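Local coordinates for protein metalloregulator ScaR (PDB 3HRS) that is a manganese-responsive transcriptional repressor of the DtxR/MntR family that probably binds DNA as a homodimer, at residues H75-V80 with Q114-P119; H139-E144 with I209-I214; R179-D184 with S191-G196. One frame throughout, in Å; residues are numbered along the deposited sequence.

Interaction 1 of 3, residues H75-V80 with Q114-P119; sequences HRLIEV and QLLDYP. With SO4 (sulfate ion), chain C.
Four apolar side chains make this contact, and no hydrogen bond crosses it. Leu116 CD1 is the central atom: it lies 3.4 Å from Val80 CG1 and 3.5 Å from the backbone Leu77 O. Val80 and Leu116 run antiparallel alongside each other; CG1 of Val80, anti to the backbone N (chi1 166°), is the branch that touches. Leu77 crosses Pro119 at about a right angle, its CD2 3.9 Å from Pro119 CD. A Schellman motif ends helix 106-115 just after Leu116: Asp117 has positive phi, and its N bonds 2.9 Å back to Gln114 O. Elsewhere on helix 62-84, extended Arg76 sends NH2 to O4 of a sulfate, probably from the crystallisation liquor, at 3.2 Å and nearly straight (168°); His158 ND1 and Asp159 N also hold this ion, while Arg76 NH1 pairs with Glu137. Glu79, a Zn(2+) ligand seen in this protein but metal-free here, takes no part; its side chain touches Pro123 and His124, and Val80 packs near the ligand Cys122. Within the metal-binding and dimerisation domain, the contact joins the side of long helix 62-84 to the exit of helix 106-115, whose Leu115 packs on Phe81 of the second subunit.

Interaction 2 of 3, residues H139-E144 with I209-I214; sequences HKLTLE and IYVEKI
A single beta bridge, Thr142 with Tyr210, ties the loop before strand 150-157 to edge strand 209-212 of the antiparallel sheet in the SH3-like FeoA domain. Two backbone bonds support it: Val211 N to Leu141 O, 2.8 Å and received nearly along the C=O axis (176°), and Leu143 N to Ile209 O, 2.9 Å. The end-to-end directions of the two segments differ by 112°, so the loop crosses the strand instead of running along it as a further strand. Tyr210 can be followed outward. Its CB lies 3.8 Å from Leu141 O. Chi1 of -64° sets CG anti to the carbonyl carbon, carrying the ring alongside the loop, where CD2 approaches His139 O at 3.3 Å. CE2 continues past Lys140 O, which lies at the ring edge near its plane. The tip, OH, bonds to His158 NE2, and Arg156 makes a cation-pi contact with the ring while its NH2 bonds His139 O, so one arginine serves both segments. The side chains of Leu141 and Val211 cross obliquely, meeting at CD1 and CG2. Glu212 OE1 sits over one face of the His139 ring, 2.9 Å above its plane and offset toward the rim.

Interaction 3 of 3, residues R179-D184 with S191-G196; sequences RFLGYD and SLEVDG
The Phe180 ring, in the beta hairpin of strands 177-184 and 189-194, has the backbone Gly182 N over one face, 3.3 Å above the plane and offset toward the rim, and Ser191 O at its edge. Leu192 CD2 approaches the ring obliquely. Chi1 of -173° sets Phe180 CG anti to the backbone N, so the ring leans toward the C-terminal side of its own strand, where Gly182 N comes over that face. The Arg179 guanidinium and the Glu193 carboxylate have planes 8° apart, and the two side chains run alongside each other, pointing the same way; yet Arg179 NH1 stays 4.1 Å from Glu193 OE1, beyond a salt bridge. The hairpin lies between strands 150-157 and 197-201 in the antiparallel sheet of the FeoA domain, its strand directions 165° apart. Phe180 and Leu192 form a non-hydrogen-bonded pair, their side chains on the face of the sheet that meets Leu143; Arg179 and Glu193 project from the other face. Glu193 N binds Arg179 O at 2.8 Å, in the carbonyl plane on a lone pair, whereas the return bond from Arg179 N to Glu193 O is weak. Further along, Ser191 O accepts from Leu181 N, but Ser191 N returns weakly to Gly182 O and not to Leu181 O. Two residues thus face one, consistent with a beta bulge. Gly182 has a positive phi, at which a CB would be jammed against the preceding carbonyl O. Leu181 CB and CD1 both approach Ser191 CB from the same side, CD1 at 3.6 Å, and Leu181 N, 2.8 Å from Ser191 O, lies above the carbonyl plane and not on a lone pair.

How the interactions relate
Along the chain, interaction 1 closes before interaction 2 opens, and interaction 3 is nested inside the loop that interaction 2 closes. Interaction 1 belongs to the helical metal-binding and dimerisation region; the other two lie in the FeoA domain. Centres of interactions 1 and 2 are 24 Å apart, with nearest atoms about 8 Å apart and no touch; the centres of interactions 1 and 3 are 33 Å apart. Interactions 2 and 3 have centres 13 Å apart and meet directly through Leu143, whose CD2 packs 3.8 Å from Leu192 CD1 and whose CD1 approaches Phe180. The loop 139-144 therefore links edge strand 209-212 to the hairpin across the same sheet, while the helical contact stands apart.

Interaction 1 of 3, residues H75-V80 with Q114-P119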
loop_
_atom_site.group_PDB
_atom_site.type_symbol
_atom_site.label_atom_id
_atom_site.label_comp_id
_atom_site.label_asym_id
_atom_site.label_seq_id
_atom_site.Cartn_x
_atom_site.Cartn_y
_atom_site.Cartn_z
ATOM N N HIS A 75 -6.399 -1.372 -9.682
ATOM C CA HIS A 75 -7.259 -0.256 -9.328
ATOM C C HIS A 75 -8.588 -0.637 -8.653
ATOM O O HIS A 75 -8.975 -0.029 -7.654
ATOM C CB HIS A 75 -7.571 0.506 -10.582
ATOM C CG HIS A 75 -8.579 1.581 -10.385
ATOM N ND1 HIS A 75 -8.274 2.774 -9.772
ATOM C CD2 HIS A 75 -9.887 1.653 -10.732
ATOM C CE1 HIS A 75 -9.346 3.541 -9.762
ATOM N NE2 HIS A 75 -10.339 2.884 -10.335
ATOM N N ARG A 76 -9.287 -1.630 -9.205
ATOM C CA ARG A 76 -10.519 -2.076 -8.577
ATOM C C ARG A 76 -10.306 -2.917 -7.301
ATOM O O ARG A 76 -11.091 -2.829 -6.378
ATOM C CB ARG A 76 -11.461 -2.765 -9.576
ATOM C CG ARG A 76 -12.028 -1.774 -10.569
ATOM C CD ARG A 76 -12.524 -2.380 -11.890
ATOM N NE ARG A 76 -12.951 -1.297 -12.777
ATOM C CZ ARG A 76 -13.583 -1.460 -13.937
ATOM N NH1 ARG A 76 -13.888 -2.675 -14.383
ATOM N NH2 ARG A 76 -13.916 -0.394 -14.653
ATOM N N LEU A 77 -9.269 -3.738 -7.220
ATOM C CA LEU A 77 -9.087 -4.444 -5.959
ATOM C C LEU A 77 -8.656 -3.479 -4.823
ATOM O O LEU A 77 -9.137 -3.583 -3.710
ATOM C CB LEU A 77 -8.149 -5.632 -6.092
ATOM C CG LEU A 77 -8.608 -6.831 -6.924
ATOM C CD1 LEU A 77 -7.416 -7.729 -7.328
ATOM C CD2 LEU A 77 -9.570 -7.619 -6.149
ATOM N N ILE A 78 -7.793 -2.517 -5.120
ATOM C CA ILE A 78 -7.461 -1.491 -4.140
ATOM C C ILE A 78 -8.740 -0.732 -3.768
ATOM O O ILE A 78 -8.983 -0.409 -2.608
ATOM C CB ILE A 78 -6.399 -0.492 -4.662
ATOM C CG1 ILE A 78 -5.058 -1.190 -4.949
ATOM C CG2 ILE A 78 -6.136 0.567 -3.656
ATOM C CD1 ILE A 78 -4.634 -2.114 -3.850
ATOM N N GLU A 79 -9.569 -0.441 -4.755
ATOM C CA GLU A 79 -10.807 0.262 -4.454
ATOM C C GLU A 79 -11.584 -0.556 -3.437
ATOM O O GLU A 79 -11.864 -0.062 -2.357
ATOM C CB GLU A 79 -11.637 0.492 -5.705
ATOM C CG GLU A 79 -12.995 1.092 -5.431
ATOM C CD GLU A 79 -12.992 2.592 -5.556
ATOM O OE1 GLU A 79 -14.024 3.215 -5.199
ATOM O OE2 GLU A 79 -11.960 3.138 -6.025
ATOM N N VAL A 80 -11.912 -1.806 -3.790
ATOM C CA VAL A 80 -12.616 -2.725 -2.901
ATOM C C VAL A 80 -11.950 -2.838 -1.537
ATOM O O VAL A 80 -12.628 -2.868 -0.535
ATOM C CB VAL A 80 -12.670 -4.146 -3.449
ATOM C CG1 VAL A 80 -13.114 -5.141 -2.335
ATOM C CG2 VAL A 80 -13.603 -4.215 -4.643
ATOM N N GLN A 114 -6.855 -12.488 -2.930
ATOM C CA GLN A 114 -7.183 -13.619 -2.099
ATOM C C GLN A 114 -7.789 -13.146 -0.777
ATOM O O GLN A 114 -8.774 -13.713 -0.289
ATOM C CB GLN A 114 -5.934 -14.440 -1.819
ATOM C CG GLN A 114 -6.268 -15.697 -1.077
ATOM C CD GLN A 114 -5.098 -16.643 -0.943
ATOM O OE1 GLN A 114 -3.939 -16.229 -0.955
ATOM N NE2 GLN A 114 -5.400 -17.932 -0.813
ATOM N N LEU A 115 -7.186 -12.119 -0.188
ATOM C CA LEU A 115 -7.667 -11.592 1.082
ATOM C C LEU A 115 -9.127 -11.144 0.973
ATOM O O LEU A 115 -9.918 -11.348 1.895
ATOM C CB LEU A 115 -6.827 -10.400 1.497
ATOM C CG LEU A 115 -7.310 -9.831 2.812
ATOM C CD1 LEU A 115 -7.300 -10.970 3.797
ATOM C CD2 LEU A 115 -6.419 -8.655 3.267
ATOM N N LEU A 116 -9.458 -10.529 -0.161
ATOM C CA LEU A 116 -10.779 -9.998 -0.413
ATOM C C LEU A 116 -11.737 -11.097 -0.855
ATOM O O LEU A 116 -12.919 -10.842 -1.080
ATOM C CB LEU A 116 -10.723 -8.905 -1.476
ATOM C CG LEU A 116 -9.831 -7.689 -1.235
ATOM C CD1 LEU A 116 -10.127 -6.660 -2.307
ATOM C CD2 LEU A 116 -10.030 -7.069 0.140
ATOM N N ASP A 117 -11.227 -12.318 -0.963
ATOM C CA ASP A 117 -12.044 -13.466 -1.346
ATOM C C ASP A 117 -12.569 -13.364 -2.767
ATOM O O ASP A 117 -13.730 -13.691 -3.032
ATOM C CB ASP A 117 -13.205 -13.674 -0.374
ATOM C CG ASP A 117 -13.794 -15.085 -0.451
ATOM O OD1 ASP A 117 -13.187 -15.976 -1.106
ATOM O OD2 ASP A 117 -14.877 -15.296 0.151
ATOM N N TYR A 118 -11.707 -12.905 -3.669
ATOM C CA TYR A 118 -11.967 -12.916 -5.113
ATOM C C TYR A 118 -13.253 -12.223 -5.548
ATOM O O TYR A 118 -14.148 -12.863 -6.108
ATOM C CB TYR A 118 -11.911 -14.340 -5.656
ATOM C CG TYR A 118 -10.679 -15.066 -5.190
ATOM C CD1 TYR A 118 -10.740 -15.940 -4.112
ATOM C CD2 TYR A 118 -9.445 -14.862 -5.803
ATOM C CE1 TYR A 118 -9.631 -16.606 -3.672
ATOM C CE2 TYR A 118 -8.306 -15.531 -5.360
ATOM C CZ TYR A 118 -8.410 -16.397 -4.284
ATOM O OH TYR A 118 -7.301 -17.074 -3.793
ATOM N N PRO A 119 -13.339 -10.903 -5.296
ATOM C CA PRO A 119 -14.506 -10.102 -5.711
ATOM C C PRO A 119 -14.597 -9.965 -7.235
ATOM O O PRO A 119 -13.648 -9.527 -7.885
ATOM C CB PRO A 119 -14.250 -8.723 -5.096
ATOM C CG PRO A 119 -12.881 -8.808 -4.383
ATOM C CD PRO A 119 -12.246 -10.099 -4.708
HETATM S S SO4 C . -14.430 3.233 -14.870
HETATM O O1 SO4 C . -15.775 2.678 -14.668
HETATM O O2 SO4 C . -13.994 2.869 -16.214
HETATM O O3 SO4 C . -14.431 4.699 -14.758
HETATM O O4 SO4 C . -13.509 2.658 -13.874
#

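Interaction 2 of 3, residues H139-E144 with I209-I214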
loop_
_atom_site.group_PDB
_atom_site.type_symbol
_atom_site.label_atom_id
_atom_site.label_comp_id
_atom_site.label_asym_id
_atom_site.label_seq_id
_atom_site.Cartn_x
_atom_site.Cartn_y
_atom_site.Cartn_z
ATOM N N HIS A 139 -21.414 -4.891 -17.041
ATOM C CA HIS A 139 -22.421 -3.888 -17.378
ATOM C C HIS A 139 -22.009 -2.928 -18.477
ATOM O O HIS A 139 -21.276 -1.958 -18.223
ATOM C CB HIS A 139 -22.817 -3.068 -16.152
ATOM C CG HIS A 139 -23.323 -3.898 -15.030
ATOM N ND1 HIS A 139 -23.990 -5.083 -15.237
ATOM C CD2 HIS A 139 -23.260 -3.721 -13.690
ATOM C CE1 HIS A 139 -24.315 -5.608 -14.068
ATOM N NE2 HIS A 139 -23.890 -4.798 -13.114
ATOM N N LYS A 140 -22.535 -3.161 -19.678
ATOM C CA LYS A 140 -22.232 -2.302 -20.803
ATOM C C LYS A 140 -23.320 -1.278 -21.137
ATOM O O LYS A 140 -23.015 -0.213 -21.667
ATOM C CB LYS A 140 -21.857 -3.142 -22.019
ATOM C CG LYS A 140 -20.360 -3.330 -22.137
ATOM C CD LYS A 140 -19.995 -4.360 -23.186
ATOM C CE LYS A 140 -20.031 -5.762 -22.609
ATOM N NZ LYS A 140 -19.591 -6.758 -23.623
ATOM N N LEU A 141 -24.575 -1.580 -20.815
ATOM C CA LEU A 141 -25.697 -0.740 -21.251
ATOM C C LEU A 141 -25.770 0.619 -20.539
ATOM O O LEU A 141 -26.112 0.712 -19.356
ATOM C CB LEU A 141 -27.018 -1.507 -21.132
ATOM C CG LEU A 141 -28.313 -0.917 -21.718
ATOM C CD1 LEU A 141 -29.209 -0.295 -20.650
ATOM C CD2 LEU A 141 -28.039 0.078 -22.837
ATOM N N THR A 142 -25.445 1.674 -21.284
ATOM C CA THR A 142 -25.399 3.034 -20.743
ATOM C C THR A 142 -26.785 3.689 -20.762
ATOM O O THR A 142 -27.662 3.268 -21.507
ATOM C CB THR A 142 -24.347 3.911 -21.488
ATOM O OG1 THR A 142 -24.193 5.165 -20.816
ATOM C CG2 THR A 142 -24.771 4.187 -22.903
ATOM N N LEU A 143 -26.989 4.706 -19.933
ATOM C CA LEU A 143 -28.297 5.333 -19.858
ATOM C C LEU A 143 -28.671 5.914 -21.218
ATOM O O LEU A 143 -29.789 5.713 -21.705
ATOM C CB LEU A 143 -28.341 6.426 -18.787
ATOM C CG LEU A 143 -29.713 7.090 -18.558
ATOM C CD1 LEU A 143 -30.754 6.054 -18.143
ATOM C CD2 LEU A 143 -29.677 8.258 -17.552
ATOM N N GLU A 144 -27.740 6.626 -21.837
ATOM C CA GLU A 144 -28.051 7.275 -23.102
ATOM C C GLU A 144 -28.469 6.275 -24.183
ATOM O O GLU A 144 -29.367 6.562 -24.983
ATOM C CB GLU A 144 -26.899 8.156 -23.591
ATOM C CG GLU A 144 -25.955 7.485 -24.568
ATOM C CD GLU A 144 -25.134 8.495 -25.344
ATOM O OE1 GLU A 144 -23.895 8.335 -25.420
ATOM O OE2 GLU A 144 -25.731 9.462 -25.862
ATOM N N ILE A 209 -23.362 6.540 -16.905
ATOM C CA ILE A 209 -24.126 5.803 -15.924
ATOM C C ILE A 209 -24.629 4.547 -16.610
ATOM O O ILE A 209 -25.152 4.604 -17.732
ATOM C CB ILE A 209 -25.309 6.654 -15.492
ATOM C CG1 ILE A 209 -24.856 7.680 -14.470
ATOM C CG2 ILE A 209 -26.439 5.805 -14.956
ATOM C CD1 ILE A 209 -25.779 8.865 -14.438
ATOM N N TYR A 210 -24.469 3.405 -15.964
ATOM C CA TYR A 210 -24.806 2.157 -16.622
ATOM C C TYR A 210 -25.981 1.488 -15.939
ATOM O O TYR A 210 -25.969 1.324 -14.710
ATOM C CB TYR A 210 -23.598 1.230 -16.606
ATOM C CG TYR A 210 -22.429 1.758 -17.376
ATOM C CD1 TYR A 210 -21.685 2.825 -16.895
ATOM C CD2 TYR A 210 -22.056 1.184 -18.591
ATOM C CE1 TYR A 210 -20.590 3.303 -17.598
ATOM C CE2 TYR A 210 -20.969 1.656 -19.304
ATOM C CZ TYR A 210 -20.241 2.712 -18.802
ATOM O OH TYR A 210 -19.174 3.187 -19.510
ATOM N N VAL A 211 -26.980 1.089 -16.726
ATOM C CA VAL A 211 -28.182 0.476 -16.166
ATOM C C VAL A 211 -28.545 -0.883 -16.760
ATOM O O VAL A 211 -27.993 -1.307 -17.775
ATOM C CB VAL A 211 -29.379 1.380 -16.335
ATOM C CG1 VAL A 211 -29.120 2.694 -15.633
ATOM C CG2 VAL A 211 -29.674 1.581 -17.830
ATOM N N GLU A 212 -29.481 -1.560 -16.107
ATOM C CA GLU A 212 -30.003 -2.825 -16.604
ATOM C C GLU A 212 -31.487 -2.936 -16.264
ATOM O O GLU A 212 -31.867 -2.855 -15.095
ATOM C CB GLU A 212 -29.213 -4.010 -16.042
ATOM C CG GLU A 212 -28.351 -4.707 -17.086
ATOM C CD GLU A 212 -26.890 -4.366 -16.957
ATOM O OE1 GLU A 212 -26.537 -3.711 -15.963
ATOM O OE2 GLU A 212 -26.090 -4.756 -17.836
ATOM N N LYS A 213 -32.319 -3.112 -17.290
ATOM C CA LYS A 213 -33.774 -2.994 -17.136
ATOM C C LYS A 213 -34.332 -4.057 -16.216
ATOM O O LYS A 213 -34.340 -5.240 -16.553
ATOM C CB LYS A 213 -34.496 -3.069 -18.486
ATOM C CG LYS A 213 -36.024 -3.111 -18.354
ATOM C CD LYS A 213 -36.689 -3.899 -19.486
ATOM C CE LYS A 213 -36.423 -5.409 -19.379
ATOM N NZ LYS A 213 -37.328 -6.123 -18.425
ATOM N N ILE A 214 -34.802 -3.626 -15.051
ATOM C CA ILE A 214 -35.430 -4.539 -14.115
ATOM C C ILE A 214 -36.932 -4.588 -14.403
ATOM O O ILE A 214 -37.528 -5.666 -14.488
ATOM C CB ILE A 214 -35.132 -4.145 -12.646
ATOM C CG1 ILE A 214 -36.205 -4.697 -11.710
ATOM C CG2 ILE A 214 -35.055 -2.644 -12.497
ATOM C CD1 ILE A 214 -36.276 -3.975 -10.382
ATOM O OXT ILE A 214 -37.577 -3.553 -14.598
#

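Interaction 3 of 3, residues R179-D184 with S191-G196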
loop_
_atom_site.group_PDB
_atom_site.type_symbol
_atom_site.label_atom_id
_atom_site.label_comp_id
_atom_site.label_asym_id
_atom_site.label_seq_id
_atom_site.Cartn_x
_atom_site.Cartn_y
_atom_site.Cartn_z
ATOM N N ARG A 179 -36.256 4.966 -12.345
ATOM C CA ARG A 179 -37.272 5.046 -13.380
ATOM C C ARG A 179 -36.806 5.975 -14.494
ATOM O O ARG A 179 -36.678 7.185 -14.292
ATOM C CB ARG A 179 -38.589 5.572 -12.820
ATOM C CG ARG A 179 -39.355 4.648 -11.876
ATOM C CD ARG A 179 -40.693 5.319 -11.510
ATOM N NE ARG A 179 -41.472 4.587 -10.512
ATOM C CZ ARG A 179 -42.461 5.123 -9.800
ATOM N NH1 ARG A 179 -42.783 6.401 -9.969
ATOM N NH2 ARG A 179 -43.123 4.387 -8.913
ATOM N N PHE A 180 -36.551 5.400 -15.665
ATOM C CA PHE A 180 -36.224 6.164 -16.862
ATOM C C PHE A 180 -37.506 6.683 -17.495
ATOM O O PHE A 180 -38.408 5.899 -17.784
ATOM C CB PHE A 180 -35.508 5.266 -17.868
ATOM C CG PHE A 180 -34.986 5.994 -19.079
ATOM C CD1 PHE A 180 -34.560 7.311 -18.991
ATOM C CD2 PHE A 180 -34.884 5.346 -20.298
ATOM C CE1 PHE A 180 -34.060 7.973 -20.102
ATOM C CE2 PHE A 180 -34.385 6.004 -21.415
ATOM C CZ PHE A 180 -33.972 7.316 -21.315
ATOM N N LEU A 181 -37.594 7.992 -17.714
ATOM C CA LEU A 181 -38.776 8.573 -18.357
ATOM C C LEU A 181 -38.502 8.922 -19.813
ATOM O O LEU A 181 -39.292 9.609 -20.446
ATOM C CB LEU A 181 -39.251 9.816 -17.605
ATOM C CG LEU A 181 -39.465 9.598 -16.110
ATOM C CD1 LEU A 181 -39.656 10.923 -15.389
ATOM C CD2 LEU A 181 -40.645 8.668 -15.881
ATOM N N GLY A 182 -37.371 8.456 -20.333
ATOM C CA GLY A 182 -37.027 8.660 -21.728
ATOM C C GLY A 182 -36.214 9.912 -21.992
ATOM O O GLY A 182 -36.134 10.821 -21.164
ATOM N N TYR A 183 -35.589 9.945 -23.159
ATOM C CA TYR A 183 -34.943 11.150 -23.644
ATOM C C TYR A 183 -36.021 12.091 -24.191
ATOM O O TYR A 183 -36.816 11.689 -25.038
ATOM C CB TYR A 183 -33.965 10.779 -24.759
ATOM C CG TYR A 183 -33.090 11.909 -25.248
ATOM C CD1 TYR A 183 -31.800 12.063 -24.768
ATOM C CD2 TYR A 183 -33.544 12.810 -26.199
ATOM C CE1 TYR A 183 -30.986 13.086 -25.215
ATOM C CE2 TYR A 183 -32.737 13.840 -26.652
ATOM C CZ TYR A 183 -31.458 13.971 -26.156
ATOM O OH TYR A 183 -30.644 14.989 -26.597
ATOM N N ASP A 184 -36.069 13.328 -23.698
ATOM C CA ASP A 184 -36.912 14.350 -24.327
ATOM C C ASP A 184 -36.177 14.888 -25.550
ATOM O O ASP A 184 -35.080 15.427 -25.429
ATOM C CB ASP A 184 -37.248 15.487 -23.358
ATOM C CG ASP A 184 -38.368 16.379 -23.871
ATOM O OD1 ASP A 184 -38.189 17.036 -24.922
ATOM O OD2 ASP A 184 -39.432 16.428 -23.217
ATOM N N SER A 191 -34.788 12.031 -18.208
ATOM C CA SER A 191 -35.613 12.155 -17.019
ATOM C C SER A 191 -35.534 10.887 -16.173
ATOM O O SER A 191 -35.711 9.776 -16.674
ATOM C CB SER A 191 -37.061 12.451 -17.419
ATOM O OG SER A 191 -37.118 13.427 -18.449
ATOM N N LEU A 192 -35.256 11.055 -14.888
ATOM C CA LEU A 192 -35.168 9.910 -13.993
ATOM C C LEU A 192 -36.016 10.117 -12.750
ATOM O O LEU A 192 -36.236 11.249 -12.317
ATOM C CB LEU A 192 -33.711 9.635 -13.588
ATOM C CG LEU A 192 -32.793 9.111 -14.695
ATOM C CD1 LEU A 192 -31.339 9.050 -14.244
ATOM C CD2 LEU A 192 -33.264 7.755 -15.179
ATOM N N GLU A 193 -36.470 9.007 -12.176
ATOM C CA GLU A 193 -37.232 9.016 -10.937
ATOM C C GLU A 193 -36.457 8.284 -9.843
ATOM O O GLU A 193 -36.604 7.071 -9.657
ATOM C CB GLU A 193 -38.591 8.352 -11.162
ATOM C CG GLU A 193 -39.618 8.614 -10.080
ATOM C CD GLU A 193 -40.293 9.948 -10.256
ATOM O OE1 GLU A 193 -41.295 10.200 -9.551
ATOM O OE2 GLU A 193 -39.825 10.742 -11.104
ATOM N N VAL A 194 -35.626 9.033 -9.127
ATOM C CA VAL A 194 -34.780 8.464 -8.083
ATOM C C VAL A 194 -35.301 8.835 -6.705
ATOM O O VAL A 194 -35.131 9.967 -6.249
ATOM C CB VAL A 194 -33.312 8.928 -8.218
ATOM C CG1 VAL A 194 -33.232 10.443 -8.364
ATOM C CG2 VAL A 194 -32.494 8.460 -7.028
ATOM N N ASP A 195 -35.931 7.871 -6.042
ATOM C CA ASP A 195 -36.555 8.123 -4.752
ATOM C C ASP A 195 -37.794 8.987 -4.945
ATOM O O ASP A 195 -37.997 9.970 -4.230
ATOM C CB ASP A 195 -35.575 8.807 -3.789
ATOM C CG ASP A 195 -34.541 7.844 -3.218
ATOM O OD1 ASP A 195 -34.923 6.713 -2.835
ATOM O OD2 ASP A 195 -33.349 8.230 -3.145
ATOM N N GLY A 196 -38.609 8.619 -5.930
ATOM C CA GLY A 196 -39.844 9.326 -6.219
ATOM C C GLY A 196 -39.642 10.778 -6.606
ATOM O O GLY A 196 -40.602 11.479 -6.932
#